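Polyporopepsin (Irpex lacteus, PDB 1WKR) is a pepsin-family aspartic endopeptidase that clots milk and cleaves peptide bonds with broad specificity. Local coordinates at residues D57-T62 against G66-T71; G115-S118 against S122-I125; T201-S206 against T218-D223. All blocks are in the same frame, centred on the assembly; numbering follows the deposited sequence.

Interaction 1 (D57-T62 against G66-T71); sequences DKVSVT and GSFSGT. With SO4 (sulfate ion), chain D.
The phenyl ring of F68 is met by two valines of strand 57-62: V61 brings CG2 to 3.6 Å from CE1, and V59 brings CG1 to 3.8 Å from CE2. Both methyls approach obliquely from one side of the ring, near its CE1 and CE2 corners; valine's short, branched side chain suits such packing. The ring also stacks with W39 and touches A92. The two backbones pair antiparallel. V59 and G70 exchange two hydrogen bonds, as do V61 and F68; V61 N to F68 O, 3.0 Å, is nearly straight. V59 CG1 lies against the backbone of G70, 3.8 Å from its C. S60 and S69 lie on the other face, where small polar groups suit the surface. At the far end K58, bent at chi2 (-55°), swings NZ to T71 OG1 at 3.0 Å. A sulfate, likely carried over from crystallisation, is gripped there by K58 NZ through O4 (2.6 Å) and by T71 OG1 through O2 (2.7 Å), with S93 as a further partner. V61 packs on the bound peptide and lies about 7 Å, side chain to side chain, from the catalytic D32, as expected of the flap hairpin of pepsin-like proteases.

Interaction 2 (G115-S118 against S122-I125); sequences GTLS and STSI. With SO4 (sulfate ion), chain H.
L117 and I125 both start with CG or CG1 anti to the carbonyl carbon (chi1 -63° and -48°) and then run out extended, which sends the two side chains toward each other tip to tip. L117 CD2 reaches I125 CD1 at 3.7 Å, while the other leucine methyl, CD1, lies 3.8 Å from I125 CG1 and 4.1 Å from T123 CG2. Long aliphatic chains suit this place, since they span the distance between backbones that do not pair. Beside them T116 OG1 comes within 3.5 Å of I125 CD1; this hydroxyl is hydrogen-bonded to T113 O and to N37 ND2. The backbones are bridged by one water, which accepts from G115 N (2.9 Å) and L117 N (3.0 Å) and donates to T123 O (2.8 Å). At phi 103° the backbone of G115 takes a conformation that glycine adopts readily, having no side chain to meet the carbonyl oxygen before it. On the outer side, S122 N and T123 OG1 (2.7 Å) both donate to O1 of a sulfate. Strand 117-118 thus leads through a compact loop toward helix 128-134. With no direct hydrogen bond across it, the contact depends on aliphatic packing where it is buried, and on the shared water to satisfy G115 N, L117 N and T123 O.

Interaction 3 (T201-S206 against T218-D223); sequences TSILSS and TLIASD. With SO4 (sulfate ion), chain E.
I203 and I220 lie obliquely across each other, the gamma methyl CG2 of I203 meeting the terminal CD1 of I220 at 3.8 Å. The CB of I220 points at the opposing segment; chi1 of 61° sets CG1 between backbone N and carbonyl carbon, and chi2 of 179° carries CD1 straight on, so the delta methyl forms the leading end. I203 instead offers a methyl on its beta branch. L204 also points toward the other segment, and its CD1 rests 4.2 Å from A221 CB, a looser touch. The small, apolar A221, at the N-cap position of helix 222-232, presents a methyl to it. The backbones do not bond directly. The carbonyl of I203 is bonded by a water, which donates to I203 O at 2.8 Å and more weakly to D223 OD2; that carboxylate oxygen also bonds to S300. At the outer end S206 holds a sulfate through N and OG, the latter 2.7 Å from O2. I203 and L204 form a classic beta bulge opposite I195 of strand 190-197. From the bulge both side chains also reach A224 of helix 222-232, while I220 packs against I195, V293 of strand 289-295 and F225 of helix 222-232.

Interactions 1 and 2 are neighbours in the same sheet: strand 57-62 pairs with 66-71 on one side and with 115-118 on the other, through K58 to S118 and S60 to T116, so the two contacts share one strand. Interaction 3 stands apart, its centre about 32 Å from that of interaction 1 and about 33 Å from that of interaction 2. Chemistry follows place. Interaction 1, partly buried, is true strand pairing with an aromatic-valine face, its V61 close to the active site; interaction 2, also partly buried, relies on a loop with water between backbones; interaction 3 is wholly buried among its touching residues and is almost purely aliphatic. Each has a sulfate at its periphery.

Interaction 1 (D57-T62 against G66-T71)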
loop_
_atom_site.group_PDB
_atom_site.type_symbol
_atom_site.label_atom_id
_atom_site.label_comp_id
_atom_site.label_asym_id
_atom_site.label_seq_id
_atom_site.Cartn_x
_atom_site.Cartn_y
_atom_site.Cartn_z
ATOM N N ASP A 57 -17.368 19.648 9.084
ATOM C CA ASP A 57 -17.194 19.112 7.715
ATOM C C ASP A 57 -17.757 17.745 7.530
ATOM O O ASP A 57 -17.693 16.845 8.388
ATOM C CB ASP A 57 -15.701 19.034 7.419
ATOM C CG ASP A 57 -15.060 20.384 7.325
ATOM O OD1 ASP A 57 -15.551 21.255 6.511
ATOM O OD2 ASP A 57 -14.055 20.637 7.998
ATOM N N LYS A 58 -18.246 17.532 6.311
ATOM C CA LYS A 58 -18.418 16.166 5.728
ATOM C C LYS A 58 -17.104 15.826 5.004
ATOM O O LYS A 58 -16.279 16.676 4.753
ATOM C CB LYS A 58 -19.586 16.168 4.713
ATOM C CG LYS A 58 -20.957 16.632 5.314
ATOM C CD LYS A 58 -21.275 15.823 6.444
ATOM C CE LYS A 58 -22.855 16.104 6.917
ATOM N NZ LYS A 58 -23.162 15.321 8.088
ATOM N N VAL A 59 -17.006 14.518 4.686
ATOM C CA VAL A 59 -15.774 14.018 4.072
ATOM C C VAL A 59 -16.146 12.997 3.007
ATOM O O VAL A 59 -17.147 12.289 3.124
ATOM C CB VAL A 59 -14.799 13.416 5.161
ATOM C CG1 VAL A 59 -15.432 12.231 5.871
ATOM C CG2 VAL A 59 -13.472 13.027 4.545
ATOM N N SER A 60 -15.341 12.964 1.942
ATOM C CA SER A 60 -15.575 12.044 0.785
ATOM C C SER A 60 -14.207 11.775 0.154
ATOM O O SER A 60 -13.463 12.667 -0.088
ATOM C CB SER A 60 -16.487 12.856 -0.266
ATOM O OG SER A 60 -16.719 12.089 -1.344
ATOM N N VAL A 61 -14.051 10.455 -0.137
ATOM C CA VAL A 61 -12.849 10.019 -0.880
ATOM C C VAL A 61 -13.272 9.022 -1.963
ATOM O O VAL A 61 -13.986 8.077 -1.682
ATOM C CB VAL A 61 -11.739 9.406 0.039
ATOM C CG1 VAL A 61 -10.523 9.022 -0.787
ATOM C CG2 VAL A 61 -11.394 10.416 1.190
ATOM N N THR A 62 -12.703 9.212 -3.157
ATOM C CA THR A 62 -12.877 8.268 -4.250
ATOM C C THR A 62 -11.566 7.507 -4.509
ATOM O O THR A 62 -10.488 8.144 -4.636
ATOM C CB THR A 62 -13.330 8.994 -5.536
ATOM O OG1 THR A 62 -14.626 9.563 -5.301
ATOM C CG2 THR A 62 -13.530 8.047 -6.727
ATOM N N GLY A 66 -13.038 1.724 -5.079
ATOM C CA GLY A 66 -14.158 1.994 -4.163
ATOM C C GLY A 66 -14.238 3.444 -3.789
ATOM O O GLY A 66 -13.703 4.281 -4.460
ATOM N N SER A 67 -14.964 3.665 -2.677
ATOM C CA SER A 67 -15.246 5.060 -2.294
ATOM C C SER A 67 -15.839 5.024 -0.897
ATOM O O SER A 67 -16.338 4.015 -0.417
ATOM C CB SER A 67 -16.264 5.742 -3.217
ATOM O OG SER A 67 -17.400 5.044 -3.240
ATOM N N PHE A 68 -15.827 6.188 -0.231
ATOM C CA PHE A 68 -16.629 6.380 0.994
ATOM C C PHE A 68 -17.009 7.844 1.108
ATOM O O PHE A 68 -16.355 8.719 0.597
ATOM C CB PHE A 68 -15.921 5.849 2.289
ATOM C CG PHE A 68 -15.163 6.926 3.048
ATOM C CD1 PHE A 68 -13.882 7.302 2.684
ATOM C CD2 PHE A 68 -15.767 7.605 4.117
ATOM C CE1 PHE A 68 -13.212 8.274 3.423
ATOM C CE2 PHE A 68 -15.096 8.585 4.824
ATOM C CZ PHE A 68 -13.829 8.958 4.461
ATOM N N SER A 69 -18.057 8.075 1.867
ATOM C CA SER A 69 -18.370 9.452 2.284
ATOM C C SER A 69 -19.022 9.352 3.665
ATOM O O SER A 69 -19.641 8.399 4.036
ATOM C CB SER A 69 -19.237 10.180 1.239
ATOM O OG SER A 69 -20.355 9.475 1.024
ATOM N N GLY A 70 -18.933 10.507 4.345
ATOM C CA GLY A 70 -19.518 10.589 5.708
ATOM C C GLY A 70 -19.234 11.923 6.328
ATOM O O GLY A 70 -19.243 12.961 5.700
ATOM N N THR A 71 -18.934 11.839 7.629
ATOM C CA THR A 71 -18.757 13.069 8.462
ATOM C C THR A 71 -17.376 12.950 9.144
ATOM O O THR A 71 -16.980 11.849 9.535
ATOM C CB THR A 71 -19.838 13.072 9.545
ATOM O OG1 THR A 71 -21.099 13.352 8.856
ATOM C CG2 THR A 71 -19.676 14.141 10.567
HETATM S S SO4 D . -23.587 11.697 7.103
HETATM O O1 SO4 D . -24.590 11.220 8.335
HETATM O O2 SO4 D . -22.223 11.297 7.579
HETATM O O3 SO4 D . -23.948 10.939 5.959
HETATM O O4 SO4 D . -23.642 13.088 6.887
#

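Interaction 2 (G115-S118 against S122-I125)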
loop_
_atom_site.group_PDB
_atom_site.type_symbol
_atom_site.label_atom_id
_atom_site.label_comp_id
_atom_site.label_asym_id
_atom_site.label_seq_id
_atom_site.Cartn_x
_atom_site.Cartn_y
_atom_site.Cartn_z
ATOM N N GLY A 115 -9.318 18.823 -0.460
ATOM C CA GLY A 115 -10.476 18.534 -1.343
ATOM C C GLY A 115 -11.390 17.520 -0.811
ATOM O O GLY A 115 -12.502 17.321 -1.331
ATOM N N THR A 116 -11.016 16.768 0.242
ATOM C CA THR A 116 -11.872 15.732 0.778
ATOM C C THR A 116 -12.957 16.256 1.751
ATOM O O THR A 116 -13.909 15.525 1.974
ATOM C CB THR A 116 -11.081 14.545 1.435
ATOM O OG1 THR A 116 -10.402 15.017 2.639
ATOM C CG2 THR A 116 -10.046 13.940 0.442
ATOM N N LEU A 117 -12.713 17.415 2.328
ATOM C CA LEU A 117 -13.696 17.984 3.287
ATOM C C LEU A 117 -14.637 18.971 2.489
ATOM O O LEU A 117 -14.244 19.643 1.609
ATOM C CB LEU A 117 -13.007 18.785 4.350
ATOM C CG LEU A 117 -12.032 17.977 5.284
ATOM C CD1 LEU A 117 -11.251 18.936 6.203
ATOM C CD2 LEU A 117 -12.780 16.900 6.044
ATOM N N SER A 118 -15.861 18.998 3.043
ATOM C CA SER A 118 -16.856 19.981 2.517
ATOM C C SER A 118 -17.580 20.543 3.755
ATOM O O SER A 118 -18.046 19.759 4.567
ATOM C CB SER A 118 -17.849 19.308 1.644
ATOM O OG SER A 118 -18.837 20.251 1.175
ATOM N N SER A 122 -10.393 23.447 0.683
ATOM C CA SER A 122 -8.987 23.654 0.608
ATOM C C SER A 122 -8.202 23.267 1.834
ATOM O O SER A 122 -6.994 23.401 1.895
ATOM C CB SER A 122 -8.591 25.206 0.328
ATOM O OG SER A 122 -8.755 25.936 1.571
ATOM N N THR A 123 -8.895 22.685 2.804
ATOM C CA THR A 123 -8.287 22.420 4.114
ATOM C C THR A 123 -7.688 20.951 4.134
ATOM O O THR A 123 -8.335 20.006 3.765
ATOM C CB THR A 123 -9.315 22.540 5.186
ATOM O OG1 THR A 123 -9.726 23.974 5.227
ATOM C CG2 THR A 123 -8.816 22.251 6.594
ATOM N N SER A 124 -6.491 20.902 4.653
ATOM C CA SER A 124 -5.796 19.592 4.793
ATOM C C SER A 124 -6.130 18.955 6.122
ATOM O O SER A 124 -6.610 19.605 7.091
ATOM C CB SER A 124 -4.321 19.821 4.750
ATOM O OG SER A 124 -3.852 20.415 5.919
ATOM N N ILE A 125 -5.887 17.641 6.226
ATOM C CA ILE A 125 -6.199 16.816 7.407
ATOM C C ILE A 125 -4.903 16.137 7.815
ATOM O O ILE A 125 -4.560 15.047 7.269
ATOM C CB ILE A 125 -7.262 15.776 7.157
ATOM C CG1 ILE A 125 -8.505 16.357 6.448
ATOM C CG2 ILE A 125 -7.658 15.134 8.472
ATOM C CD1 ILE A 125 -9.455 15.284 6.030
HETATM S S SO4 H . -11.464 26.468 2.877
HETATM O O1 SO4 H . -11.005 25.070 3.136
HETATM O O2 SO4 H . -10.959 27.014 1.657
HETATM O O3 SO4 H . -13.139 26.711 3.019
HETATM O O4 SO4 H . -11.005 27.377 4.183
HETATM O O HOH W 1 -10.510 19.493 2.115
#

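Interaction 3 (T201-S206 against T218-D223)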
loop_
_atom_site.group_PDB
_atom_site.type_symbol
_atom_site.label_atom_id
_atom_site.label_comp_id
_atom_site.label_asym_id
_atom_site.label_seq_id
_atom_site.Cartn_x
_atom_site.Cartn_y
_atom_site.Cartn_z
ATOM N N THR A 201 15.228 -7.227 -21.916
ATOM C CA THR A 201 13.858 -6.862 -22.371
ATOM C C THR A 201 13.358 -5.704 -21.587
ATOM O O THR A 201 12.944 -5.845 -20.413
ATOM C CB THR A 201 12.908 -8.043 -22.289
ATOM O OG1 THR A 201 13.504 -9.150 -23.059
ATOM C CG2 THR A 201 11.571 -7.761 -22.883
ATOM N N SER A 202 13.236 -4.521 -22.167
ATOM C CA SER A 202 12.629 -3.398 -21.452
ATOM C C SER A 202 11.144 -3.622 -21.272
ATOM O O SER A 202 10.463 -4.119 -22.174
ATOM C CB SER A 202 12.879 -2.068 -22.268
ATOM O OG SER A 202 12.290 -0.982 -21.516
ATOM N N ILE A 203 10.628 -3.335 -20.135
ATOM C CA ILE A 203 9.194 -3.389 -19.816
ATOM C C ILE A 203 8.620 -1.965 -19.678
ATOM O O ILE A 203 7.645 -1.642 -20.309
ATOM C CB ILE A 203 8.952 -4.263 -18.591
ATOM C CG1 ILE A 203 9.390 -5.701 -18.815
ATOM C CG2 ILE A 203 7.460 -4.156 -18.171
ATOM C CD1 ILE A 203 8.595 -6.432 -19.950
ATOM N N LEU A 204 9.230 -1.143 -18.810
ATOM C CA LEU A 204 8.787 0.204 -18.553
ATOM C C LEU A 204 9.983 1.090 -18.532
ATOM O O LEU A 204 10.835 0.939 -17.615
ATOM C CB LEU A 204 8.003 0.255 -17.248
ATOM C CG LEU A 204 7.340 1.628 -16.950
ATOM C CD1 LEU A 204 6.125 1.868 -17.858
ATOM C CD2 LEU A 204 6.861 1.671 -15.508
ATOM N N SER A 205 10.108 2.031 -19.437
ATOM C CA SER A 205 11.195 2.971 -19.430
ATOM C C SER A 205 11.085 3.934 -18.240
ATOM O O SER A 205 9.936 4.186 -17.768
ATOM C CB SER A 205 11.202 3.812 -20.756
ATOM O OG SER A 205 11.206 2.905 -21.911
ATOM N N SER A 206 12.153 4.498 -17.823
ATOM C CA SER A 206 12.204 5.392 -16.644
ATOM C C SER A 206 11.053 6.331 -16.675
ATOM O O SER A 206 10.810 7.113 -17.628
ATOM C CB SER A 206 13.486 6.200 -16.705
ATOM O OG SER A 206 14.578 5.338 -16.558
ATOM N N THR A 218 1.031 -5.499 -8.563
ATOM C CA THR A 218 2.089 -4.663 -9.054
ATOM C C THR A 218 1.637 -4.181 -10.428
ATOM O O THR A 218 1.650 -5.008 -11.411
ATOM C CB THR A 218 3.395 -5.443 -9.039
ATOM O OG1 THR A 218 3.700 -5.766 -7.664
ATOM C CG2 THR A 218 4.583 -4.654 -9.591
ATOM N N LEU A 219 1.107 -2.986 -10.513
ATOM C CA LEU A 219 0.457 -2.518 -11.727
ATOM C C LEU A 219 1.395 -1.691 -12.566
ATOM O O LEU A 219 2.155 -0.841 -12.058
ATOM C CB LEU A 219 -0.786 -1.666 -11.377
ATOM C CG LEU A 219 -1.911 -2.375 -10.623
ATOM C CD1 LEU A 219 -3.046 -1.360 -10.336
ATOM C CD2 LEU A 219 -2.426 -3.554 -11.444
ATOM N N ILE A 220 1.333 -1.917 -13.872
ATOM C CA ILE A 220 2.176 -1.172 -14.830
ATOM C C ILE A 220 1.360 -0.659 -15.975
ATOM O O ILE A 220 0.320 -1.240 -16.334
ATOM C CB ILE A 220 3.390 -2.072 -15.308
ATOM C CG1 ILE A 220 2.882 -3.352 -16.021
ATOM C CG2 ILE A 220 4.248 -2.412 -14.106
ATOM C CD1 ILE A 220 4.022 -4.240 -16.519
ATOM N N ALA A 221 1.805 0.444 -16.545
ATOM C CA ALA A 221 1.093 1.075 -17.664
ATOM C C ALA A 221 0.759 0.075 -18.765
ATOM O O ALA A 221 1.489 -0.881 -18.955
ATOM C CB ALA A 221 1.937 2.212 -18.253
ATOM N N SER A 222 -0.324 0.332 -19.470
ATOM C CA SER A 222 -0.840 -0.679 -20.422
ATOM C C SER A 222 0.111 -1.096 -21.479
ATOM O O SER A 222 0.137 -2.267 -21.851
ATOM C CB SER A 222 -2.145 -0.086 -21.067
ATOM O OG SER A 222 -3.093 0.250 -20.065
ATOM N N ASP A 223 0.908 -0.151 -22.014
ATOM C CA ASP A 223 1.900 -0.521 -22.982
ATOM C C ASP A 223 3.000 -1.385 -22.424
ATOM O O ASP A 223 3.527 -2.309 -23.079
ATOM C CB ASP A 223 2.489 0.763 -23.664
ATOM C CG ASP A 223 2.892 1.857 -22.700
ATOM O OD1 ASP A 223 2.172 2.219 -21.755
ATOM O OD2 ASP A 223 4.004 2.444 -22.842
HETATM S S SO4 E . 15.546 3.179 -19.325
HETATM O O1 SO4 E . 16.744 2.694 -18.687
HETATM O O2 SO4 E . 15.532 4.593 -19.015
HETATM O O3 SO4 E . 15.673 3.048 -20.836
HETATM O O4 SO4 E . 14.322 2.627 -18.831
HETATM O O HOH W 2 6.477 0.375 -21.942
#